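PDB 5VF5: SM80.1 Vicilin from Solanum melongena, which probably serves as a seed storage protein of the 7S globulin (vicilin) family, built on two cupin domains and holding a bound copper(II) ion. Local coordinates for residues K35-Q38 with L43-I46; N352-A355 with N359-R362; F373-P376 with E382-Q385. All coordinates share one frame; numbering follows the deposited sequence.

Interaction 1: K35-Q38 with L43-I46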
loop_
_atom_site.group_PDB
_atom_site.type_symbol
_atom_site.label_atom_id
_atom_site.label_comp_id
_atom_site.label_asym_id
_atom_site.label_seq_id
_atom_site.Cartn_x
_atom_site.Cartn_y
_atom_site.Cartn_z
ATOM N N LYS A 35 10.130 -8.521 -5.788
ATOM C CA LYS A 35 10.341 -7.412 -6.696
ATOM C C LYS A 35 9.359 -7.470 -7.847
ATOM O O LYS A 35 9.035 -8.561 -8.342
ATOM C CB LYS A 35 11.748 -7.465 -7.295
ATOM C CG LYS A 35 12.811 -7.006 -6.344
ATOM C CD LYS A 35 14.184 -6.953 -7.012
ATOM C CE LYS A 35 14.212 -6.043 -8.249
ATOM N NZ LYS A 35 15.581 -5.870 -8.809
ATOM N N PHE A 36 8.883 -6.329 -8.302
ATOM C CA PHE A 36 7.850 -6.344 -9.344
ATOM C C PHE A 36 8.308 -6.910 -10.684
ATOM O O PHE A 36 7.490 -7.402 -11.475
ATOM C CB PHE A 36 7.309 -4.946 -9.518
ATOM C CG PHE A 36 6.471 -4.499 -8.372
ATOM C CD1 PHE A 36 5.225 -5.102 -8.123
ATOM C CD2 PHE A 36 6.856 -3.468 -7.562
ATOM C CE1 PHE A 36 4.444 -4.656 -7.095
ATOM C CE2 PHE A 36 6.068 -3.054 -6.505
ATOM C CZ PHE A 36 4.849 -3.641 -6.295
ATOM N N THR A 37 9.596 -6.842 -10.902
ATOM C CA THR A 37 10.237 -7.403 -12.097
ATOM C C THR A 37 10.502 -8.898 -12.023
ATOM O O THR A 37 11.029 -9.457 -13.004
ATOM C CB THR A 37 11.547 -6.655 -12.346
ATOM O OG1 THR A 37 12.284 -6.597 -11.113
ATOM C CG2 THR A 37 11.258 -5.215 -12.829
ATOM N N GLN A 38 10.125 -9.550 -10.916
ATOM C CA GLN A 38 10.325 -11.025 -10.780
ATOM C C GLN A 38 9.853 -11.825 -11.971
ATOM O O GLN A 38 10.594 -12.688 -12.416
ATOM C CB GLN A 38 9.663 -11.580 -9.504
ATOM C CG GLN A 38 9.843 -13.075 -9.274
ATOM C CD GLN A 38 8.893 -13.615 -8.210
ATOM O OE1 GLN A 38 7.653 -13.398 -8.251
ATOM N NE2 GLN A 38 9.465 -14.318 -7.246
ATOM N N LEU A 43 7.110 -4.252 -15.606
ATOM C CA LEU A 43 7.128 -3.507 -14.348
ATOM C C LEU A 43 8.482 -2.889 -13.975
ATOM O O LEU A 43 8.638 -2.391 -12.849
ATOM C CB LEU A 43 6.604 -4.418 -13.247
ATOM C CG LEU A 43 5.153 -4.852 -13.500
ATOM C CD1 LEU A 43 4.644 -5.675 -12.346
ATOM C CD2 LEU A 43 4.188 -3.691 -13.702
ATOM N N ARG A 44 9.406 -2.810 -14.927
ATOM C CA ARG A 44 10.719 -2.190 -14.685
ATOM C C ARG A 44 10.664 -0.720 -14.181
ATOM O O ARG A 44 11.538 -0.197 -13.469
ATOM C CB ARG A 44 11.589 -2.234 -15.938
ATOM C CG ARG A 44 12.674 -3.279 -16.010
ATOM C CD ARG A 44 13.517 -3.078 -17.280
ATOM N NE ARG A 44 14.545 -2.061 -17.116
ATOM C CZ ARG A 44 15.124 -1.348 -18.088
ATOM N NH1 ARG A 44 14.774 -1.486 -19.364
ATOM N NH2 ARG A 44 16.037 -0.432 -17.764
ATOM N N GLY A 45 9.597 -0.046 -14.611
ATOM C CA GLY A 45 9.376 1.354 -14.212
ATOM C C GLY A 45 9.122 1.573 -12.734
ATOM O O GLY A 45 9.214 2.692 -12.248
ATOM N N ILE A 46 8.801 0.496 -12.004
ATOM C CA ILE A 46 8.590 0.545 -10.567
ATOM C C ILE A 46 9.516 -0.398 -9.807
ATOM O O ILE A 46 9.228 -0.739 -8.661
ATOM C CB ILE A 46 7.108 0.334 -10.197
ATOM C CG1 ILE A 46 6.601 -1.068 -10.556
ATOM C CG2 ILE A 46 6.275 1.432 -10.814
ATOM C CD1 ILE A 46 5.221 -1.372 -9.968
#
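With CG anti to its carbonyl carbon (chi1 -71°), Phe-36 presents a face of its ring to Ile-46. Ile-46 meets it with the CG1 branch, which is flanked by both its backbone N and its carbonyl carbon (chi1 65°); chi2 is extended at 170° and carries CD1 out over the ring. The result is a CH-pi contact. Ile-46 CD1 lies 3.8 Å from the centroid of the Phe-36 ring and is shifted toward the CD2 side of that face. The nearest ring atom is Phe-36 CD2, 3.6 Å from Ile-46 CD1.

Leu-43 packs closer to the backbone. Its CB is 3.8 Å from Phe-36 CB, and its CD1 methyl lies 3.4 Å from Phe-36 O. Thr-37 adds a methyl contact on the more exposed side: Thr-37 CG2 rests 3.6 Å from Arg-44 CA and also touches the backbone N of Arg-44. No hydrogen bond joins 35-38 to 43-46, so the contact is van der Waals packing.

Both segments belong to the connection between strands 28-32 and 49-56 of the N-terminal cupin domain. Each is turned by a backbone bond of its own, Gln-38 N to Lys-35 O in the first and Ile-46 N to Leu-43 O in the second. The apolar side chains press against the sheet of the other cupin domain. Phe-36, Leu-43 and Ile-46 all touch Val-320, and Phe-36 also reaches Val-267. The Phe-36 ring makes an edge-to-face pair with Phe-14.

Interaction 2: N352-A355 with N359-R362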
loop_
_atom_site.group_PDB
_atom_site.type_symbol
_atom_site.label_atom_id
_atom_site.label_comp_id
_atom_site.label_asym_id
_atom_site.label_seq_id
_atom_site.Cartn_x
_atom_site.Cartn_y
_atom_site.Cartn_z
ATOM N N ASN A 352 -8.742 10.377 -15.319
ATOM C CA ASN A 352 -9.497 10.650 -16.530
ATOM C C ASN A 352 -10.586 9.615 -16.659
ATOM O O ASN A 352 -10.303 8.431 -16.982
ATOM C CB ASN A 352 -8.580 10.528 -17.745
ATOM C CG ASN A 352 -7.548 11.626 -17.807
ATOM O OD1 ASN A 352 -7.714 12.600 -18.531
ATOM N ND2 ASN A 352 -6.487 11.487 -17.016
ATOM N N PHE A 353 -11.842 9.994 -16.438
ATOM C CA PHE A 353 -12.948 9.065 -16.549
ATOM C C PHE A 353 -13.397 8.975 -17.991
ATOM O O PHE A 353 -13.304 9.928 -18.758
ATOM C CB PHE A 353 -14.102 9.501 -15.628
ATOM C CG PHE A 353 -13.841 9.150 -14.207
ATOM C CD1 PHE A 353 -13.101 10.000 -13.379
ATOM C CD2 PHE A 353 -14.215 7.898 -13.717
ATOM C CE1 PHE A 353 -12.810 9.640 -12.081
ATOM C CE2 PHE A 353 -13.881 7.525 -12.425
ATOM C CZ PHE A 353 -13.188 8.404 -11.617
ATOM N N LEU A 354 -13.799 7.760 -18.368
ATOM C CA LEU A 354 -14.093 7.419 -19.747
ATOM C C LEU A 354 -15.584 7.249 -20.041
ATOM O O LEU A 354 -15.968 6.992 -21.196
ATOM C CB LEU A 354 -13.340 6.140 -20.081
ATOM C CG LEU A 354 -11.819 6.295 -20.002
ATOM C CD1 LEU A 354 -11.156 4.912 -19.972
ATOM C CD2 LEU A 354 -11.302 7.116 -21.147
ATOM N N ALA A 355 -16.411 7.380 -19.019
ATOM C CA ALA A 355 -17.890 7.349 -19.133
ATOM C C ALA A 355 -18.423 8.078 -17.918
ATOM O O ALA A 355 -17.684 8.310 -16.972
ATOM C CB ALA A 355 -18.388 5.931 -19.140
ATOM N N ASN A 359 -16.651 13.220 -17.665
ATOM C CA ASN A 359 -15.695 12.358 -18.347
ATOM C C ASN A 359 -14.948 13.139 -19.401
ATOM O O ASN A 359 -15.333 14.266 -19.705
ATOM C CB ASN A 359 -16.389 11.122 -18.908
ATOM C CG ASN A 359 -17.065 11.359 -20.225
ATOM O OD1 ASN A 359 -16.502 11.067 -21.248
ATOM N ND2 ASN A 359 -18.254 11.836 -20.206
ATOM N N ILE A 360 -13.908 12.562 -20.003
ATOM C CA ILE A 360 -13.112 13.305 -20.952
ATOM C C ILE A 360 -13.886 13.803 -22.159
ATOM O O ILE A 360 -13.546 14.849 -22.719
ATOM C CB ILE A 360 -11.863 12.551 -21.386
ATOM C CG1 ILE A 360 -12.211 11.236 -22.076
ATOM C CG2 ILE A 360 -10.944 12.371 -20.175
ATOM C CD1 ILE A 360 -11.040 10.564 -22.746
ATOM N N TRP A 361 -14.928 13.074 -22.563
ATOM C CA TRP A 361 -15.676 13.440 -23.765
ATOM C C TRP A 361 -16.478 14.722 -23.574
ATOM O O TRP A 361 -16.864 15.377 -24.560
ATOM C CB TRP A 361 -16.548 12.298 -24.256
ATOM C CG TRP A 361 -15.740 11.149 -24.753
ATOM C CD1 TRP A 361 -15.391 10.037 -24.051
ATOM C CD2 TRP A 361 -15.187 10.988 -26.044
ATOM N NE1 TRP A 361 -14.663 9.193 -24.814
ATOM C CE2 TRP A 361 -14.503 9.753 -26.054
ATOM C CE3 TRP A 361 -15.181 11.762 -27.203
ATOM C CZ2 TRP A 361 -13.841 9.288 -27.169
ATOM C CZ3 TRP A 361 -14.518 11.282 -28.305
ATOM C CH2 TRP A 361 -13.832 10.082 -28.273
ATOM N N ARG A 362 -16.693 15.118 -22.324
ATOM C CA ARG A 362 -17.302 16.434 -22.033
ATOM C C ARG A 362 -16.495 17.569 -22.651
ATOM O O ARG A 362 -17.047 18.657 -22.920
ATOM C CB ARG A 362 -17.423 16.721 -20.505
ATOM C CG ARG A 362 -18.465 15.909 -19.775
ATOM C CD ARG A 362 -19.903 16.271 -20.167
ATOM N NE ARG A 362 -20.306 17.620 -19.762
ATOM C CZ ARG A 362 -20.794 17.936 -18.569
ATOM N NH1 ARG A 362 -20.951 16.999 -17.634
ATOM N NH2 ARG A 362 -21.141 19.198 -18.315
#
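Phe-353 and Asn-359 bring their CA atoms within 4.7 Å, and one backbone hydrogen bond joins the end of strand 351-353 to the start of a 3-10 turn: Ile-360 N donates to Phe-353 O at 3.0 Å, with an N-H...O angle of 161°. Asn-359 CB also sits against this carbonyl, 3.3 Å from Phe-353 O.

Ile-360 brings its CG1 and CG2 branches up to Phe-353 O. The CG1 branch ends in CD1, which lies 3.8 Å from Leu-354 CD2; these two side chains run side by side and point the same way. The CG2 methyl also lies near Asn-352 OD1, but this rests on one of the two conformers of Asn-352 and is doubtful.

Asn-359 forms an Asx turn. A chi1 of 82° tucks its CG over its own backbone, which folds the amide back so that Asn-359 OD1 accepts from Trp-361 N at 2.9 Å. The donor stands well above the amide plane. The other end of the amide is held too, because Asn-359 ND2 donates to Gly-356 O. Both polar atoms of this buried side chain therefore have partners, which probably limits the rotation of the amide.

Strand 254-261 lies alongside, bonded through the backbone to Asn-352 and Leu-354. Beyond the turn, the Trp-361 ring meets Phe-373 and Phe-384 of helices 366-373 and 377-385.

Interaction 3: F373-P376 with E382-Q385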
loop_
_atom_site.group_PDB
_atom_site.type_symbol
_atom_site.label_atom_id
_atom_site.label_comp_id
_atom_site.label_asym_id
_atom_site.label_seq_id
_atom_site.Cartn_x
_atom_site.Cartn_y
_atom_site.Cartn_z
ATOM N N PHE A 373 -16.179 8.469 -34.356
ATOM C CA PHE A 373 -16.969 7.240 -34.416
ATOM C C PHE A 373 -17.743 7.029 -35.699
ATOM O O PHE A 373 -18.477 6.058 -35.791
ATOM C CB PHE A 373 -17.900 7.166 -33.204
ATOM C CG PHE A 373 -17.165 7.180 -31.895
ATOM C CD1 PHE A 373 -16.330 6.137 -31.531
ATOM C CD2 PHE A 373 -17.237 8.272 -31.067
ATOM C CE1 PHE A 373 -15.630 6.170 -30.355
ATOM C CE2 PHE A 373 -16.542 8.302 -29.880
ATOM C CZ PHE A 373 -15.720 7.268 -29.537
ATOM N N ASN A 374 -17.535 7.891 -36.691
ATOM C CA ASN A 374 -18.197 7.764 -37.992
ATOM C C ASN A 374 -19.706 7.620 -37.794
ATOM O O ASN A 374 -20.337 6.738 -38.367
ATOM C CB ASN A 374 -17.642 6.578 -38.794
ATOM C CG ASN A 374 -18.138 6.565 -40.224
ATOM O OD1 ASN A 374 -18.513 7.594 -40.780
ATOM N ND2 ASN A 374 -18.165 5.371 -40.820
ATOM N N MET A 375 -20.257 8.521 -36.971
ATOM C CA MET A 375 -21.691 8.602 -36.799
ATOM C C MET A 375 -22.059 10.013 -36.425
ATOM O O MET A 375 -21.206 10.775 -35.991
ATOM C CB MET A 375 -22.248 7.577 -35.805
ATOM C CG MET A 375 -21.411 7.281 -34.610
ATOM S SD MET A 375 -22.192 5.964 -33.656
ATOM C CE MET A 375 -23.525 6.863 -32.867
ATOM N N PRO A 376 -23.336 10.383 -36.622
ATOM C CA PRO A 376 -23.684 11.775 -36.412
ATOM C C PRO A 376 -23.320 12.248 -35.000
ATOM O O PRO A 376 -23.603 11.577 -34.027
ATOM C CB PRO A 376 -25.198 11.788 -36.675
ATOM C CG PRO A 376 -25.413 10.641 -37.632
ATOM C CD PRO A 376 -24.456 9.596 -37.174
ATOM N N GLU A 382 -25.777 12.058 -27.610
ATOM C CA GLU A 382 -26.927 11.463 -26.934
ATOM C C GLU A 382 -26.495 10.209 -26.154
ATOM O O GLU A 382 -26.844 10.064 -24.964
ATOM C CB GLU A 382 -28.043 11.145 -27.929
ATOM C CG GLU A 382 -29.277 10.508 -27.294
ATOM C CD GLU A 382 -30.405 10.212 -28.280
ATOM O OE1 GLU A 382 -30.590 10.974 -29.250
ATOM O OE2 GLU A 382 -31.132 9.215 -28.066
ATOM N N ILE A 383 -25.700 9.340 -26.779
ATOM C CA ILE A 383 -25.300 8.108 -26.136
ATOM C C ILE A 383 -24.421 8.399 -24.935
ATOM O O ILE A 383 -24.621 7.856 -23.864
ATOM C CB ILE A 383 -24.612 7.157 -27.137
ATOM C CG1 ILE A 383 -25.638 6.651 -28.152
ATOM C CG2 ILE A 383 -23.911 6.009 -26.418
ATOM C CD1 ILE A 383 -25.010 6.015 -29.368
ATOM N N PHE A 384 -23.492 9.336 -25.097
ATOM C CA PHE A 384 -22.572 9.692 -24.013
ATOM C C PHE A 384 -23.187 10.452 -22.807
ATOM O O PHE A 384 -22.627 10.530 -21.702
ATOM C CB PHE A 384 -21.398 10.483 -24.587
ATOM C CG PHE A 384 -20.418 9.651 -25.353
ATOM C CD1 PHE A 384 -20.657 8.312 -25.636
ATOM C CD2 PHE A 384 -19.256 10.222 -25.832
ATOM C CE1 PHE A 384 -19.745 7.559 -26.342
ATOM C CE2 PHE A 384 -18.344 9.466 -26.543
ATOM C CZ PHE A 384 -18.583 8.128 -26.795
ATOM N N GLN A 385 -24.378 10.995 -23.025
ATOM C CA GLN A 385 -25.128 11.690 -21.983
ATOM C C GLN A 385 -26.176 10.818 -21.295
ATOM O O GLN A 385 -26.798 11.236 -20.330
ATOM C CB GLN A 385 -25.760 12.963 -22.555
ATOM C CG GLN A 385 -24.773 14.130 -22.548
ATOM C CD GLN A 385 -24.901 15.019 -23.758
ATOM O OE1 GLN A 385 -26.001 15.219 -24.281
ATOM N NE2 GLN A 385 -23.767 15.558 -24.216
#
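Two short helices, 366-373 and 377-385, joined by a tight turn, pack against each other here through two apolar pairs, Phe-373 with Phe-384 and Met-375 with Ile-383. The two phenylalanine rings approach from opposite directions, with centroids 5.8 Å apart. Although their planes are 81° apart, the rings meet obliquely, so the pair is neither a stack nor an edge-to-face contact. The touching parts are the outer ring atoms: in the conformer of Phe-384 described, Phe-373 CE2 lies 3.7 Å from Phe-384 CZ. A second conformer of Phe-384 makes this contact doubtful to that extent.

These helices extend outward from the C-terminal cupin domain. In vicilin trimers such helical extensions typically meet the neighbouring subunit; here Phe-373, Met-375, Ile-383 and Phe-384 all touch a crystal neighbour, which is consistent with that role. The turn between the helices is short. Asn-374 leaves the first helix with positive phi, and Pro-376 is the N-cap residue of the second.

Met-375 lies between them and turns its side chain back to the second helix. Its chain runs extended through chi2 and then bends at chi3 (-76°), which brings the terminal methyl to Ile-383. In this conformer Met-375 CE is 3.9 Å from Ile-383 CD1, and the two side chains cross at about a right angle. Met-375 too has a second conformer, so this pair is equally uncertain. Val-380, one turn earlier in the second helix, is touched by both Phe-373 and Met-375. No hydrogen bond joins 373-376 to 382-385.

How the interactions relate
From the N terminus the three contacts follow one another in series, with no nesting or crossing. Interaction 1 closes a loop between strands 28-32 and 49-56 and sets it against the sheet of the other cupin domain. Interaction 2 comes much later, closing the turn after strand 351-353. Interaction 3 then joins the end of helix 366-373 and the turn after it to the C-terminal part of helix 377-385. Interactions 2 and 3 touch through Trp-361, which joins the 3-10 segment after the strand to the helical pair. Interaction 1 stands apart, its nearest atoms about 17 Å from interaction 2 and about 28 Å from interaction 3.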